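Long-range contact in prolyl-ACP dehydrogenase (Oscillatoria sp., PDB 4IRN), which oxidises prolyl groups carried on an acyl carrier protein during anatoxin-a biosynthesis, using FAD as cofactor: residues F272-L284 and K343-N357. Sequence-based numbering, arbitrary orientation.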
loop_
_atom_site.group_PDB
_atom_site.type_symbol
_atom_site.label_atom_id
_atom_site.label_comp_id
_atom_site.label_asym_id
_atom_site.label_seq_id
_atom_site.Cartn_x
_atom_site.Cartn_y
_atom_site.Cartn_z
ATOM N N PHE A 272 -6.546 -20.879 -27.143
ATOM C CA PHE A 272 -5.642 -20.248 -26.180
ATOM C C PHE A 272 -6.413 -19.502 -25.082
ATOM O O PHE A 272 -6.076 -19.613 -23.894
ATOM C CB PHE A 272 -4.656 -19.309 -26.899
ATOM C CG PHE A 272 -3.609 -18.712 -25.987
ATOM C CD1 PHE A 272 -2.453 -19.416 -25.674
ATOM C CD2 PHE A 272 -3.775 -17.438 -25.444
ATOM C CE1 PHE A 272 -1.491 -18.861 -24.829
ATOM C CE2 PHE A 272 -2.808 -16.887 -24.601
ATOM C CZ PHE A 272 -1.671 -17.597 -24.306
ATOM N N ASN A 273 -7.418 -18.716 -25.510
ATOM C CA ASN A 273 -8.271 -17.929 -24.627
ATOM C C ASN A 273 -9.137 -18.833 -23.753
ATOM O O ASN A 273 -9.408 -18.477 -22.596
ATOM C CB ASN A 273 -9.114 -16.926 -25.427
ATOM C CG ASN A 273 -8.385 -15.651 -25.829
ATOM O OD1 ASN A 273 -7.342 -15.273 -25.255
ATOM N ND2 ASN A 273 -8.915 -14.972 -26.846
ATOM N N HIS A 274 -9.544 -20.037 -24.288
ATOM C CA HIS A 274 -10.280 -21.022 -23.494
ATOM C C HIS A 274 -9.309 -21.665 -22.492
ATOM O O HIS A 274 -9.650 -21.851 -21.328
ATOM C CB HIS A 274 -10.901 -22.081 -24.410
ATOM C CG HIS A 274 -11.613 -23.184 -23.697
ATOM N ND1 HIS A 274 -10.953 -24.351 -23.340
ATOM C CD2 HIS A 274 -12.891 -23.253 -23.258
ATOM C CE1 HIS A 274 -11.852 -25.095 -22.717
ATOM N NE2 HIS A 274 -13.033 -24.478 -22.640
ATOM N N SER A 275 -8.064 -21.918 -22.939
ATOM C CA SER A 275 -6.975 -22.482 -22.140
ATOM C C SER A 275 -6.599 -21.526 -20.988
ATOM O O SER A 275 -6.387 -21.999 -19.871
ATOM C CB SER A 275 -5.774 -22.804 -23.027
ATOM O OG SER A 275 -4.614 -23.129 -22.280
ATOM N N MET A 276 -6.599 -20.198 -21.234
ATOM C CA MET A 276 -6.329 -19.164 -20.224
ATOM C C MET A 276 -7.441 -19.032 -19.193
ATOM O O MET A 276 -7.183 -18.631 -18.067
ATOM C CB MET A 276 -6.014 -17.809 -20.867
ATOM C CG MET A 276 -4.613 -17.699 -21.424
ATOM S SD MET A 276 -3.331 -18.342 -20.329
ATOM C CE MET A 276 -2.007 -17.144 -20.605
ATOM N N GLU A 277 -8.685 -19.346 -19.573
ATOM C CA GLU A 277 -9.816 -19.331 -18.638
ATOM C C GLU A 277 -9.568 -20.387 -17.530
ATOM O O GLU A 277 -9.596 -20.051 -16.348
ATOM C CB GLU A 277 -11.117 -19.662 -19.373
ATOM C CG GLU A 277 -12.046 -18.491 -19.549
ATOM C CD GLU A 277 -13.185 -18.814 -20.485
ATOM O OE1 GLU A 277 -13.032 -18.593 -21.708
ATOM O OE2 GLU A 277 -14.229 -19.302 -19.997
ATOM N N TRP A 278 -9.261 -21.644 -17.928
ATOM C CA TRP A 278 -9.012 -22.750 -17.005
ATOM C C TRP A 278 -7.715 -22.573 -16.251
ATOM O O TRP A 278 -7.666 -22.865 -15.050
ATOM C CB TRP A 278 -9.027 -24.101 -17.741
ATOM C CG TRP A 278 -10.377 -24.472 -18.291
ATOM C CD1 TRP A 278 -10.796 -24.343 -19.581
ATOM C CD2 TRP A 278 -11.503 -24.968 -17.553
ATOM N NE1 TRP A 278 -12.112 -24.728 -19.693
ATOM C CE2 TRP A 278 -12.568 -25.123 -18.465
ATOM C CE3 TRP A 278 -11.720 -25.285 -16.204
ATOM C CZ2 TRP A 278 -13.825 -25.590 -18.078
ATOM C CZ3 TRP A 278 -12.963 -25.774 -15.823
ATOM C CH2 TRP A 278 -13.997 -25.922 -16.756
ATOM N N GLU A 279 -6.665 -22.088 -16.944
ATOM C CA GLU A 279 -5.345 -21.886 -16.347
ATOM C C GLU A 279 -5.377 -20.824 -15.254
ATOM O O GLU A 279 -5.155 -21.156 -14.093
ATOM C CB GLU A 279 -4.309 -21.544 -17.417
ATOM C CG GLU A 279 -2.878 -21.887 -17.035
ATOM C CD GLU A 279 -1.843 -21.486 -18.071
ATOM O OE1 GLU A 279 -2.097 -21.686 -19.282
ATOM O OE2 GLU A 279 -0.767 -20.988 -17.668
ATOM N N ARG A 280 -5.710 -19.575 -15.612
ATOM C CA ARG A 280 -5.767 -18.433 -14.690
ATOM C C ARG A 280 -6.637 -18.677 -13.468
ATOM O O ARG A 280 -6.229 -18.343 -12.357
ATOM C CB ARG A 280 -6.198 -17.140 -15.413
ATOM C CG ARG A 280 -5.130 -16.587 -16.332
ATOM C CD ARG A 280 -5.677 -15.517 -17.241
ATOM N NE ARG A 280 -4.654 -15.048 -18.176
ATOM C CZ ARG A 280 -4.818 -14.039 -19.024
ATOM N NH1 ARG A 280 -5.966 -13.377 -19.066
ATOM N NH2 ARG A 280 -3.828 -13.671 -19.823
ATOM N N GLY A 281 -7.798 -19.285 -13.678
ATOM C CA GLY A 281 -8.747 -19.549 -12.610
ATOM C C GLY A 281 -8.441 -20.724 -11.703
ATOM O O GLY A 281 -8.898 -20.731 -10.559
ATOM N N PHE A 282 -7.700 -21.748 -12.198
ATOM C CA PHE A 282 -7.460 -22.963 -11.421
ATOM C C PHE A 282 -6.027 -23.379 -11.094
ATOM O O PHE A 282 -5.843 -24.258 -10.247
ATOM C CB PHE A 282 -8.313 -24.122 -11.966
ATOM C CG PHE A 282 -9.774 -23.744 -12.060
ATOM C CD1 PHE A 282 -10.553 -23.631 -10.918
ATOM C CD2 PHE A 282 -10.348 -23.425 -13.283
ATOM C CE1 PHE A 282 -11.875 -23.220 -11.000
ATOM C CE2 PHE A 282 -11.676 -23.021 -13.361
ATOM C CZ PHE A 282 -12.426 -22.918 -12.218
ATOM N N ILE A 283 -5.015 -22.755 -11.728
ATOM C CA ILE A 283 -3.605 -23.057 -11.445
ATOM C C ILE A 283 -3.224 -22.672 -9.996
ATOM O O ILE A 283 -2.329 -23.288 -9.416
ATOM C CB ILE A 283 -2.644 -22.454 -12.518
ATOM C CG1 ILE A 283 -1.315 -23.221 -12.599
ATOM C CG2 ILE A 283 -2.422 -20.936 -12.351
ATOM C CD1 ILE A 283 -0.810 -23.446 -14.017
ATOM N N LEU A 284 -3.925 -21.676 -9.419
ATOM C CA LEU A 284 -3.673 -21.153 -8.077
ATOM C C LEU A 284 -4.668 -21.637 -7.019
ATOM O O LEU A 284 -4.677 -21.111 -5.905
ATOM C CB LEU A 284 -3.580 -19.607 -8.112
ATOM C CG LEU A 284 -2.389 -18.986 -8.860
ATOM C CD1 LEU A 284 -2.434 -17.473 -8.777
ATOM C CD2 LEU A 284 -1.063 -19.488 -8.315
ATOM N N LYS A 343 -17.627 -21.777 -14.408
ATOM C CA LYS A 343 -17.148 -22.812 -15.326
ATOM C C LYS A 343 -17.969 -24.104 -15.230
ATOM O O LYS A 343 -18.149 -24.785 -16.245
ATOM C CB LYS A 343 -15.641 -23.069 -15.167
ATOM C CG LYS A 343 -14.759 -22.180 -16.052
ATOM C CD LYS A 343 -15.115 -22.261 -17.543
ATOM C CE LYS A 343 -13.949 -21.927 -18.425
ATOM N NZ LYS A 343 -14.263 -22.166 -19.859
ATOM N N GLU A 344 -18.504 -24.408 -14.027
ATOM C CA GLU A 344 -19.372 -25.559 -13.787
ATOM C C GLU A 344 -20.695 -25.325 -14.518
ATOM O O GLU A 344 -21.194 -26.239 -15.172
ATOM C CB GLU A 344 -19.573 -25.786 -12.269
ATOM C CG GLU A 344 -20.492 -26.936 -11.864
ATOM C CD GLU A 344 -20.186 -28.346 -12.334
ATOM O OE1 GLU A 344 -19.014 -28.643 -12.661
ATOM O OE2 GLU A 344 -21.122 -29.179 -12.314
ATOM N N ASN A 345 -21.211 -24.077 -14.464
ATOM C CA ASN A 345 -22.454 -23.657 -15.117
ATOM C C ASN A 345 -22.223 -23.229 -16.589
ATOM O O ASN A 345 -23.009 -22.452 -17.147
ATOM C CB ASN A 345 -23.170 -22.585 -14.277
ATOM C CG ASN A 345 -23.735 -23.117 -12.974
ATOM O OD1 ASN A 345 -24.911 -23.469 -12.876
ATOM N ND2 ASN A 345 -22.910 -23.204 -11.940
ATOM N N LYS A 346 -21.134 -23.756 -17.201
ATOM C CA LYS A 346 -20.708 -23.582 -18.600
ATOM C C LYS A 346 -20.722 -22.134 -19.130
ATOM O O LYS A 346 -21.091 -21.893 -20.283
ATOM C CB LYS A 346 -21.477 -24.555 -19.531
ATOM C CG LYS A 346 -21.522 -26.014 -19.059
ATOM C CD LYS A 346 -20.403 -26.872 -19.633
ATOM C CE LYS A 346 -20.514 -28.315 -19.219
ATOM N NZ LYS A 346 -19.636 -29.183 -20.047
ATOM N N GLN A 347 -20.297 -21.179 -18.284
ATOM C CA GLN A 347 -20.219 -19.751 -18.623
ATOM C C GLN A 347 -18.803 -19.328 -18.986
ATOM O O GLN A 347 -17.831 -19.942 -18.521
ATOM C CB GLN A 347 -20.745 -18.884 -17.469
ATOM C CG GLN A 347 -22.248 -18.994 -17.241
ATOM C CD GLN A 347 -22.693 -18.074 -16.141
ATOM O OE1 GLN A 347 -22.431 -18.311 -14.956
ATOM N NE2 GLN A 347 -23.382 -17.000 -16.509
ATOM N N MET A 348 -18.690 -18.257 -19.827
ATOM C CA MET A 348 -17.407 -17.694 -20.232
ATOM C C MET A 348 -16.913 -16.832 -19.059
ATOM O O MET A 348 -17.546 -15.816 -18.721
ATOM C CB MET A 348 -17.575 -16.845 -21.503
ATOM C CG MET A 348 -16.260 -16.541 -22.229
ATOM S SD MET A 348 -15.167 -15.283 -21.497
ATOM C CE MET A 348 -16.093 -13.816 -21.820
ATOM N N ALA A 349 -15.793 -17.281 -18.414
ATOM C CA ALA A 349 -15.281 -16.593 -17.238
ATOM C C ALA A 349 -13.824 -16.100 -17.346
ATOM O O ALA A 349 -13.071 -16.231 -16.375
ATOM C CB ALA A 349 -15.474 -17.468 -16.004
ATOM N N LEU A 350 -13.439 -15.480 -18.485
ATOM C CA LEU A 350 -12.078 -14.954 -18.665
ATOM C C LEU A 350 -11.795 -13.754 -17.753
ATOM O O LEU A 350 -10.691 -13.643 -17.228
ATOM C CB LEU A 350 -11.782 -14.629 -20.136
ATOM C CG LEU A 350 -10.323 -14.304 -20.508
ATOM C CD1 LEU A 350 -9.470 -15.558 -20.607
ATOM C CD2 LEU A 350 -10.269 -13.579 -21.813
ATOM N N LEU A 351 -12.792 -12.881 -17.543
ATOM C CA LEU A 351 -12.668 -11.733 -16.640
ATOM C C LEU A 351 -12.484 -12.216 -15.199
ATOM O O LEU A 351 -11.606 -11.720 -14.507
ATOM C CB LEU A 351 -13.916 -10.823 -16.750
ATOM C CG LEU A 351 -14.115 -9.725 -15.682
ATOM C CD1 LEU A 351 -13.031 -8.651 -15.758
ATOM C CD2 LEU A 351 -15.487 -9.111 -15.798
ATOM N N GLU A 352 -13.300 -13.191 -14.765
ATOM C CA GLU A 352 -13.264 -13.739 -13.414
ATOM C C GLU A 352 -11.992 -14.531 -13.138
ATOM O O GLU A 352 -11.485 -14.479 -12.019
ATOM C CB GLU A 352 -14.526 -14.552 -13.114
ATOM C CG GLU A 352 -15.772 -13.691 -12.946
ATOM C CD GLU A 352 -16.431 -13.135 -14.202
ATOM O OE1 GLU A 352 -16.096 -13.592 -15.320
ATOM O OE2 GLU A 352 -17.300 -12.245 -14.062
ATOM N N ALA A 353 -11.464 -15.238 -14.153
ATOM C CA ALA A 353 -10.227 -16.018 -14.053
ATOM C C ALA A 353 -9.027 -15.083 -13.941
ATOM O O ALA A 353 -8.090 -15.385 -13.200
ATOM C CB ALA A 353 -10.074 -16.917 -15.267
ATOM N N SER A 354 -9.070 -13.941 -14.664
ATOM C CA SER A 354 -8.017 -12.928 -14.663
ATOM C C SER A 354 -7.957 -12.214 -13.324
ATOM O O SER A 354 -6.865 -11.982 -12.815
ATOM C CB SER A 354 -8.224 -11.934 -15.796
ATOM O OG SER A 354 -8.185 -12.591 -17.053
ATOM N N MET A 355 -9.135 -11.905 -12.735
ATOM C CA MET A 355 -9.263 -11.267 -11.418
ATOM C C MET A 355 -8.735 -12.202 -10.326
ATOM O O MET A 355 -8.047 -11.743 -9.407
ATOM C CB MET A 355 -10.723 -10.897 -11.129
ATOM C CG MET A 355 -11.219 -9.727 -11.946
ATOM S SD MET A 355 -12.923 -9.276 -11.570
ATOM C CE MET A 355 -12.672 -8.284 -10.185
ATOM N N ALA A 356 -9.043 -13.517 -10.448
ATOM C CA ALA A 356 -8.605 -14.553 -9.522
ATOM C C ALA A 356 -7.083 -14.700 -9.558
ATOM O O ALA A 356 -6.445 -14.639 -8.509
ATOM C CB ALA A 356 -9.273 -15.876 -9.857
ATOM N N ASN A 357 -6.509 -14.821 -10.759
ATOM C CA ASN A 357 -5.077 -14.956 -10.958
ATOM C C ASN A 357 -4.319 -13.749 -10.425
ATOM O O ASN A 357 -3.337 -13.912 -9.706
ATOM C CB ASN A 357 -4.777 -15.171 -12.425
ATOM C CG ASN A 357 -3.457 -15.839 -12.652
ATOM O OD1 ASN A 357 -2.437 -15.187 -12.849
ATOM N ND2 ASN A 357 -3.452 -17.155 -12.619
#
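Glu277 and Lys343 form a buried salt bridge, with NZ of Lys343 2.9 Å from OE2 of Glu277. The same OE2 accepts a hydrogen bond from Ala349 N at 3.0 Å. The two donors come from opposite faces of the carboxylate plane. Through them one oxygen of helix 268-282 joins the end of helix 316-344 to the start of helix 350-375, where Ala349 is the N-cap residue. The Lys343 chain bends at its second torsion (chi2 -55°) and runs over one face of the Trp278 indole. Its CE makes a CH-pi contact 3.8 Å from the centroid of the five-membered ring.

Further along, Asn357 ND2 donates to Arg280 O at 3.0 Å, almost in the amide plane and onto a lone pair of the carbonyl. Arg280 NH1 bonds to Ser354 OG at 3.1 Å, while its NE is held by Ser400 O.

The backbones come nearest at Gly281, whose CA is 4.1 Å from CA of Ala353. The Ala353 methyl group lies against the backbone of helix 268-282, by Glu277 O and Gly281 N. Leu350 CD1 touches Met276 CB, 4.1 Å away.

The segments 272-282 and 350-357 have axes 7.4 Å apart at closest, and their directions differ by 33°. This is close packing of helices running the same way at a moderate crossing angle, within the C-terminal helical domain of the acyl-CoA dehydrogenase fold, beside bound FAD.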